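Local coordinates for DNA helicase RecQ (PDB 4Q48), which probably couples ATP hydrolysis to 3'-5' unwinding of duplex DNA, this chain being its zinc-containing catalytic core, at residues 209-222 and 327-341. Sequence-based numbering, arbitrary orientation.
Sequences RPNIQYRVGLKDSP and AGRDGLPSTAWMVYG
Strands 212-218 and 334-340 run parallel, their axes 18° apart, in a ladder that runs from S334 N bonding N211 O (2.9 Å) to K219 N bonding Y340 O (2.8 Å); in between, the odd-numbered Q213, R215 and G217 both donate and accept. At the start of the ladder, N211 suits its place because one amide NH2 can serve two carbonyls. With CG between the backbone N and the carbonyl carbon (chi1 60°), its amide faces loop 328-332: ND2 points one N-H at G328 O at 2.9 Å, on a lone pair, and the other at L332 O at 2.6 Å, from above that carbonyl plane. Both acceptors lie in the amide plane, which fixes its rotation; an alanine here would probably leave both carbonyls without this donor and the loop less firmly tied. G328 has positive phi, which favours glycine. On one sheet face the small A336 admits I212 CG2 and Y214 CD1, while V216 CG2 lies alongside M338 CE at 3.6 Å. On the other, R215 grips Q213 OE1 side-on through NE and NH2, T335 CG2 rests over a face of its guanidinium, 3.7 Å from NE, and NH1 pairs with E233, while Q213 NE2 bonds N400. Strand 212-218 edges the parallel sheet of the second RecA-like helicase domain, with 334-340 between it and strand 305-310. The face bearing Y214, V216 and M338 packs on helices 317-324 and 359-376, and Y214 also lies beside the zinc ligand C401.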
ATOM      1  N   ARG A 209       4.756   8.305   8.870  1.00 43.55           N
ATOM      2  CA  ARG A 209       6.069   8.886   8.931  1.00 36.75           C
ATOM      3  C   ARG A 209       5.898  10.317   9.432  1.00 35.98           C
ATOM      4  O   ARG A 209       5.937  11.258   8.671  1.00 38.86           O
ATOM      5  CB  ARG A 209       6.753   8.826   7.563  1.00 34.50           C
ATOM      6  CG  ARG A 209       6.854   7.407   6.977  1.00 35.84           C
ATOM      7  CD  ARG A 209       8.048   6.627   7.535  1.00 35.40           C
ATOM      8  NE  ARG A 209       9.304   7.377   7.610  1.00 33.57           N
ATOM      9  CZ  ARG A 209      10.110   7.591   6.571  1.00 37.66           C
ATOM     10  NH1 ARG A 209       9.826   7.093   5.371  1.00 35.39           N
ATOM     11  NH2 ARG A 209      11.225   8.279   6.734  1.00 40.41           N
ATOM     12  N   PRO A 210       5.677  10.476  10.734  1.00 38.14           N
ATOM     13  CA  PRO A 210       5.320  11.757  11.359  1.00 34.57           C
ATOM     14  C   PRO A 210       6.200  12.968  10.969  1.00 38.07           C
ATOM     15  O   PRO A 210       5.725  14.118  10.972  1.00 32.78           O
ATOM     16  CB  PRO A 210       5.474  11.452  12.848  1.00 29.47           C
ATOM     17  CG  PRO A 210       5.208   9.973  12.935  1.00 39.13           C
ATOM     18  CD  PRO A 210       5.836   9.396  11.725  1.00 35.58           C
ATOM     19  N   ASN A 211       7.470  12.716  10.649  1.00 36.95           N
ATOM     20  CA  ASN A 211       8.392  13.810  10.412  1.00 32.31           C
ATOM     21  C   ASN A 211       8.280  14.320   8.982  1.00 35.31           C
ATOM     22  O   ASN A 211       8.800  15.406   8.651  1.00 32.82           O
ATOM     23  CB  ASN A 211       9.834  13.394  10.757  1.00 29.97           C
ATOM     24  CG  ASN A 211      10.314  12.228   9.951  1.00 36.24           C
ATOM     25  OD1 ASN A 211       9.669  11.174   9.923  1.00 43.50           O
ATOM     26  ND2 ASN A 211      11.461  12.389   9.293  1.00 31.47           N
ATOM     27  N   ILE A 212       7.555  13.567   8.151  1.00 32.00           N
ATOM     28  CA  ILE A 212       7.281  13.998   6.787  1.00 29.76           C
ATOM     29  C   ILE A 212       5.974  14.764   6.777  1.00 34.09           C
ATOM     30  O   ILE A 212       4.925  14.197   7.132  1.00 30.48           O
ATOM     31  CB  ILE A 212       7.167  12.825   5.815  1.00 30.26           C
ATOM     32  CG1 ILE A 212       8.453  12.001   5.823  1.00 30.54           C
ATOM     33  CG2 ILE A 212       6.836  13.334   4.421  1.00 32.05           C
ATOM     34  CD1 ILE A 212       8.351  10.717   5.025  1.00 35.31           C
ATOM     35  N   GLN A 213       6.034  16.047   6.391  1.00 32.05           N
ATOM     36  CA  GLN A 213       4.828  16.863   6.250  1.00 29.48           C
ATOM     37  C   GLN A 213       4.237  16.716   4.840  1.00 31.40           C
ATOM     38  O   GLN A 213       4.954  16.906   3.860  1.00 36.02           O
ATOM     39  CB  GLN A 213       5.124  18.322   6.559  1.00 24.08           C
ATOM     40  CG  GLN A 213       4.035  19.246   6.092  1.00 32.05           C
ATOM     41  CD  GLN A 213       4.106  20.648   6.675  1.00 34.09           C
ATOM     42  OE1 GLN A 213       3.968  21.650   5.956  1.00 32.78           O
ATOM     43  NE2 GLN A 213       4.309  20.728   7.983  1.00 29.90           N
ATOM     44  N   TYR A 214       2.953  16.357   4.722  1.00 29.22           N
ATOM     45  CA  TYR A 214       2.367  16.118   3.381  1.00 34.55           C
ATOM     46  C   TYR A 214       1.636  17.339   2.792  1.00 33.37           C
ATOM     47  O   TYR A 214       0.820  17.981   3.467  1.00 30.68           O
ATOM     48  CB  TYR A 214       1.420  14.911   3.408  1.00 34.09           C
ATOM     49  CG  TYR A 214       2.141  13.620   3.722  1.00 33.60           C
ATOM     50  CD1 TYR A 214       2.716  12.849   2.715  1.00 28.29           C
ATOM     51  CD2 TYR A 214       2.280  13.199   5.039  1.00 33.47           C
ATOM     52  CE1 TYR A 214       3.385  11.675   3.015  1.00 29.93           C
ATOM     53  CE2 TYR A 214       2.962  12.050   5.352  1.00 36.32           C
ATOM     54  CZ  TYR A 214       3.510  11.285   4.343  1.00 36.52           C
ATOM     55  OH  TYR A 214       4.174  10.134   4.697  1.00 35.43           O
ATOM     56  N   ARG A 215       1.985  17.675   1.550  1.00 29.04           N
ATOM     57  CA  ARG A 215       1.337  18.763   0.830  1.00 31.39           C
ATOM     58  C   ARG A 215       1.003  18.430  -0.609  1.00 33.69           C
ATOM     59  O   ARG A 215       1.858  17.963  -1.373  1.00 32.90           O
ATOM     60  CB  ARG A 215       2.202  20.015   0.812  1.00 32.23           C
ATOM     61  CG  ARG A 215       2.454  20.670   2.151  1.00 34.20           C
ATOM     62  CD  ARG A 215       3.243  21.939   1.899  1.00 31.24           C
ATOM     63  NE  ARG A 215       4.171  22.177   2.985  1.00 36.87           N
ATOM     64  CZ  ARG A 215       5.182  23.024   2.914  1.00 31.75           C
ATOM     65  NH1 ARG A 215       5.377  23.695   1.792  1.00 28.27           N
ATOM     66  NH2 ARG A 215       5.990  23.172   3.957  1.00 27.66           N
ATOM     67  N   VAL A 216      -0.242  18.722  -0.976  1.00 32.79           N
ATOM     68  CA  VAL A 216      -0.697  18.620  -2.352  1.00 32.74           C
ATOM     69  C   VAL A 216      -1.371  19.950  -2.686  1.00 34.32           C
ATOM     70  O   VAL A 216      -2.079  20.509  -1.862  1.00 37.76           O
ATOM     71  CB  VAL A 216      -1.675  17.437  -2.551  1.00 33.09           C
ATOM     72  CG1 VAL A 216      -2.078  17.332  -3.990  1.00 30.53           C
ATOM     73  CG2 VAL A 216      -1.047  16.122  -2.075  1.00 29.40           C
ATOM     74  N   GLY A 217      -1.127  20.481  -3.871  1.00 32.27           N
ATOM     75  CA  GLY A 217      -1.732  21.738  -4.252  1.00 24.42           C
ATOM     76  C   GLY A 217      -1.853  21.818  -5.761  1.00 38.05           C
ATOM     77  O   GLY A 217      -1.363  20.919  -6.483  1.00 36.17           O
ATOM     78  N   LEU A 218      -2.438  22.921  -6.245  1.00 39.63           N
ATOM     79  CA  LEU A 218      -2.782  23.050  -7.664  1.00 40.69           C
ATOM     80  C   LEU A 218      -1.584  23.467  -8.507  1.00 33.09           C
ATOM     81  O   LEU A 218      -0.885  24.384  -8.150  1.00 34.58           O
ATOM     82  CB  LEU A 218      -3.922  24.071  -7.820  1.00 38.26           C
ATOM     83  CG  LEU A 218      -4.255  24.515  -9.252  1.00 39.75           C
ATOM     84  CD1 LEU A 218      -4.530  23.328 -10.122  1.00 32.56           C
ATOM     85  CD2 LEU A 218      -5.422  25.508  -9.302  1.00 36.50           C
ATOM     86  N   LYS A 219      -1.362  22.780  -9.628  1.00 36.80           N
ATOM     87  CA  LYS A 219      -0.254  23.097 -10.545  1.00 36.29           C
ATOM     88  C   LYS A 219      -0.426  24.462 -11.184  1.00 37.80           C
ATOM     89  O   LYS A 219      -1.484  24.756 -11.724  1.00 50.21           O
ATOM     90  CB  LYS A 219      -0.141  22.022 -11.623  1.00 36.07           C
ATOM     91  CG  LYS A 219       0.991  22.225 -12.603  1.00 35.61           C
ATOM     92  CD  LYS A 219       1.817  20.964 -12.751  1.00 29.23           C
ATOM     93  CE  LYS A 219       1.166  19.959 -13.595  1.00 32.90           C
ATOM     94  NZ  LYS A 219       1.955  18.698 -13.593  1.00 39.97           N
ATOM     95  N   ASP A 220       0.611  25.283 -11.176  1.00 44.41           N
ATOM     96  CA  ASP A 220       0.528  26.612 -11.818  1.00 51.83           C
ATOM     97  C   ASP A 220       1.918  27.221 -12.111  1.00 43.28           C
ATOM     98  O   ASP A 220       2.441  27.984 -11.302  1.00 42.62           O
ATOM     99  CB  ASP A 220      -0.271  27.586 -10.938  1.00 46.72           C
ATOM    100  CG  ASP A 220      -0.437  28.937 -11.597  1.00 55.82           C
ATOM    101  OD1 ASP A 220      -0.143  29.027 -12.818  1.00 58.92           O
ATOM    102  OD2 ASP A 220      -0.811  29.910 -10.897  1.00 50.93           O
ATOM    103  N   SER A 221       2.449  26.956 -13.302  1.00 38.19           N
ATOM    104  CA  SER A 221       3.877  27.133 -13.574  1.00 46.36           C
ATOM    105  C   SER A 221       4.632  26.241 -12.604  1.00 44.69           C
ATOM    106  O   SER A 221       5.246  26.726 -11.662  1.00 43.55           O
ATOM    107  CB  SER A 221       4.349  28.605 -13.460  1.00 54.21           C
ATOM    108  OG  SER A 221       3.797  29.466 -14.462  1.00 55.82           O
ATOM    109  N   PRO A 222       4.566  24.931 -12.817  1.00 44.05           N
ATOM    110  CA  PRO A 222       5.112  24.013 -11.811  1.00 49.42           C
ATOM    111  C   PRO A 222       6.624  24.227 -11.558  1.00 44.97           C
ATOM    112  O   PRO A 222       7.026  24.210 -10.398  1.00 41.31           O
ATOM    113  CB  PRO A 222       4.840  22.623 -12.409  1.00 39.86           C
ATOM    114  CG  PRO A 222       4.706  22.848 -13.859  1.00 41.90           C
ATOM    115  CD  PRO A 222       4.105  24.235 -14.021  1.00 39.52           C
ATOM    116  N   ALA A 327      12.000  10.219   1.956  1.00 36.91           N
ATOM    117  CA  ALA A 327      12.378  11.449   2.594  1.00 35.65           C
ATOM    118  C   ALA A 327      12.508  11.212   4.073  1.00 34.07           C
ATOM    119  O   ALA A 327      11.963  10.253   4.582  1.00 34.77           O
ATOM    120  CB  ALA A 327      11.358  12.528   2.309  1.00 37.66           C
ATOM    121  N   GLY A 328      13.316  12.040   4.729  1.00 33.55           N
ATOM    122  CA  GLY A 328      13.401  12.083   6.164  1.00 31.92           C
ATOM    123  C   GLY A 328      13.745  10.778   6.840  1.00 35.50           C
ATOM    124  O   GLY A 328      13.198  10.465   7.890  1.00 37.77           O
ATOM    125  N   ARG A 329      14.681  10.032   6.274  1.00 37.68           N
ATOM    126  CA  ARG A 329      15.015   8.736   6.841  1.00 42.42           C
ATOM    127  C   ARG A 329      15.985   8.939   7.990  1.00 43.87           C
ATOM    128  O   ARG A 329      16.472   7.979   8.582  1.00 42.64           O
ATOM    129  CB  ARG A 329      15.576   7.783   5.779  1.00 45.50           C
ATOM    130  CG  ARG A 329      14.512   7.347   4.786  1.00 39.72           C
ATOM    131  CD  ARG A 329      13.741   6.116   5.207  1.00 43.00           C
ATOM    132  NE  ARG A 329      12.900   5.660   4.097  1.00 48.73           N
ATOM    133  CZ  ARG A 329      12.329   4.462   4.008  1.00 46.00           C
ATOM    134  NH1 ARG A 329      12.540   3.556   4.951  1.00 44.03           N
ATOM    135  NH2 ARG A 329      11.575   4.164   2.950  1.00 51.63           N
ATOM    136  N   ASP A 330      16.283  10.201   8.286  1.00 42.59           N
ATOM    137  CA  ASP A 330      17.090  10.514   9.460  1.00 42.62           C
ATOM    138  C   ASP A 330      16.221  11.006  10.625  1.00 41.64           C
ATOM    139  O   ASP A 330      16.740  11.501  11.625  1.00 37.67           O
ATOM    140  CB  ASP A 330      18.136  11.561   9.117  1.00 36.42           C
ATOM    141  CG  ASP A 330      17.514  12.878   8.613  1.00 44.33           C
ATOM    142  OD1 ASP A 330      16.258  12.969   8.464  1.00 37.89           O
ATOM    143  OD2 ASP A 330      18.303  13.822   8.364  1.00 39.03           O
ATOM    144  N   GLY A 331      14.910  10.797  10.510  1.00 41.61           N
ATOM    145  CA  GLY A 331      13.951  11.191  11.531  1.00 42.21           C
ATOM    146  C   GLY A 331      13.658  12.680  11.644  1.00 44.90           C
ATOM    147  O   GLY A 331      12.758  13.083  12.393  1.00 42.95           O
ATOM    148  N   LEU A 332      14.390  13.499  10.887  1.00 35.68           N
ATOM    149  CA  LEU A 332      14.236  14.951  10.950  1.00 37.23           C
ATOM    150  C   LEU A 332      13.129  15.475   9.996  1.00 37.18           C
ATOM    151  O   LEU A 332      12.658  14.729   9.124  1.00 32.79           O
ATOM    152  CB  LEU A 332      15.591  15.589  10.654  1.00 41.74           C
ATOM    153  CG  LEU A 332      16.694  15.255  11.660  1.00 37.07           C
ATOM    154  CD1 LEU A 332      18.013  15.624  11.080  1.00 32.92           C
ATOM    155  CD2 LEU A 332      16.455  16.039  12.929  1.00 32.31           C
ATOM    156  N   PRO A 333      12.671  16.740  10.191  1.00 33.67           N
ATOM    157  CA  PRO A 333      11.565  17.252   9.365  1.00 31.53           C
ATOM    158  C   PRO A 333      11.856  17.223   7.866  1.00 35.04           C
ATOM    159  O   PRO A 333      12.941  17.622   7.435  1.00 42.80           O
ATOM    160  CB  PRO A 333      11.411  18.701   9.837  1.00 26.87           C
ATOM    161  CG  PRO A 333      11.897  18.701  11.230  1.00 27.65           C
ATOM    162  CD  PRO A 333      13.059  17.718  11.224  1.00 36.13           C
ATOM    163  N   SER A 334      10.898  16.754   7.082  1.00 30.64           N
ATOM    164  CA  SER A 334      11.026  16.790   5.649  1.00 31.04           C
ATOM    165  C   SER A 334       9.652  17.056   5.083  1.00 31.46           C
ATOM    166  O   SER A 334       8.654  16.827   5.763  1.00 34.08           O
ATOM    167  CB  SER A 334      11.611  15.491   5.115  1.00 35.74           C
ATOM    168  OG  SER A 334      12.917  15.314   5.613  1.00 37.90           O
ATOM    169  N   THR A 335       9.607  17.577   3.860  1.00 31.21           N
ATOM    170  CA  THR A 335       8.354  17.935   3.213  1.00 29.01           C
ATOM    171  C   THR A 335       8.100  17.069   1.996  1.00 30.88           C
ATOM    172  O   THR A 335       8.999  16.852   1.185  1.00 28.78           O
ATOM    173  CB  THR A 335       8.338  19.385   2.708  1.00 35.11           C
ATOM    174  OG1 THR A 335       8.888  20.293   3.683  1.00 37.96           O
ATOM    175  CG2 THR A 335       6.915  19.769   2.276  1.00 30.26           C
ATOM    176  N   ALA A 336       6.883  16.574   1.854  1.00 33.11           N
ATOM    177  CA  ALA A 336       6.483  15.997   0.590  1.00 26.89           C
ATOM    178  C   ALA A 336       5.555  17.006  -0.023  1.00 29.54           C
ATOM    179  O   ALA A 336       4.556  17.376   0.592  1.00 28.82           O
ATOM    180  CB  ALA A 336       5.830  14.659   0.771  1.00 31.31           C
ATOM    181  N   TRP A 337       5.935  17.488  -1.207  1.00 30.96           N
ATOM    182  CA  TRP A 337       5.301  18.614  -1.895  1.00 25.73           C
ATOM    183  C   TRP A 337       4.890  18.171  -3.293  1.00 31.43           C
ATOM    184  O   TRP A 337       5.735  17.696  -4.068  1.00 29.81           O
ATOM    185  CB  TRP A 337       6.294  19.748  -1.957  1.00 28.87           C
ATOM    186  CG  TRP A 337       5.918  21.040  -2.611  1.00 28.94           C
ATOM    187  CD1 TRP A 337       5.561  22.195  -1.980  1.00 29.94           C
ATOM    188  CD2 TRP A 337       5.986  21.351  -4.015  1.00 29.14           C
ATOM    189  NE1 TRP A 337       5.372  23.204  -2.905  1.00 36.88           N
ATOM    190  CE2 TRP A 337       5.624  22.712  -4.161  1.00 33.09           C
ATOM    191  CE3 TRP A 337       6.312  20.614  -5.161  1.00 28.03           C
ATOM    192  CZ2 TRP A 337       5.565  23.348  -5.410  1.00 25.57           C
ATOM    193  CZ3 TRP A 337       6.236  21.246  -6.405  1.00 29.83           C
ATOM    194  CH2 TRP A 337       5.880  22.606  -6.510  1.00 29.00           C
ATOM    195  N   MET A 338       3.599  18.274  -3.612  1.00 31.18           N
ATOM    196  CA  MET A 338       3.104  17.857  -4.931  1.00 30.15           C
ATOM    197  C   MET A 338       2.071  18.830  -5.514  1.00 33.22           C
ATOM    198  O   MET A 338       1.134  19.302  -4.843  1.00 28.13           O
ATOM    199  CB  MET A 338       2.507  16.447  -4.888  1.00 30.23           C
ATOM    200  CG  MET A 338       1.727  16.050  -6.160  1.00 31.42           C
ATOM    201  SD  MET A 338       1.151  14.327  -6.241  1.00 43.96           S
ATOM    202  CE  MET A 338      -0.170  14.312  -5.048  1.00 33.23           C
ATOM    203  N   VAL A 339       2.252  19.105  -6.797  1.00 33.75           N
ATOM    204  CA  VAL A 339       1.283  19.877  -7.537  1.00 36.89           C
ATOM    205  C   VAL A 339       0.810  19.048  -8.713  1.00 36.30           C
ATOM    206  O   VAL A 339       1.558  18.288  -9.320  1.00 35.81           O
ATOM    207  CB  VAL A 339       1.848  21.230  -8.044  1.00 33.60           C
ATOM    208  CG1 VAL A 339       1.922  22.269  -6.911  1.00 27.77           C
ATOM    209  CG2 VAL A 339       3.183  21.029  -8.781  1.00 25.48           C
ATOM    210  N   TYR A 340      -0.465  19.191  -9.009  1.00 38.40           N
ATOM    211  CA  TYR A 340      -1.049  18.503 -10.123  1.00 38.17           C
ATOM    212  C   TYR A 340      -2.148  19.434 -10.605  1.00 40.63           C
ATOM    213  O   TYR A 340      -2.643  20.283  -9.845  1.00 39.26           O
ATOM    214  CB  TYR A 340      -1.583  17.124  -9.701  1.00 39.11           C
ATOM    215  CG  TYR A 340      -2.936  17.175  -9.027  1.00 33.38           C
ATOM    216  CD1 TYR A 340      -3.079  17.662  -7.740  1.00 28.73           C
ATOM    217  CD2 TYR A 340      -4.073  16.724  -9.691  1.00 34.34           C
ATOM    218  CE1 TYR A 340      -4.324  17.710  -7.148  1.00 31.39           C
ATOM    219  CE2 TYR A 340      -5.306  16.764  -9.106  1.00 26.19           C
ATOM    220  CZ  TYR A 340      -5.426  17.263  -7.854  1.00 26.15           C
ATOM    221  OH  TYR A 340      -6.665  17.305  -7.299  1.00 37.95           O
ATOM    222  N   GLY A 341      -2.519  19.297 -11.866  1.00 41.28           N
ATOM    223  CA  GLY A 341      -3.588  20.107 -12.397  1.00 45.07           C
ATOM    224  C   GLY A 341      -4.621  19.349 -13.203  1.00 52.90           C
ATOM    225  O   GLY A 341      -4.557  18.117 -13.364  1.00 47.41           O
TER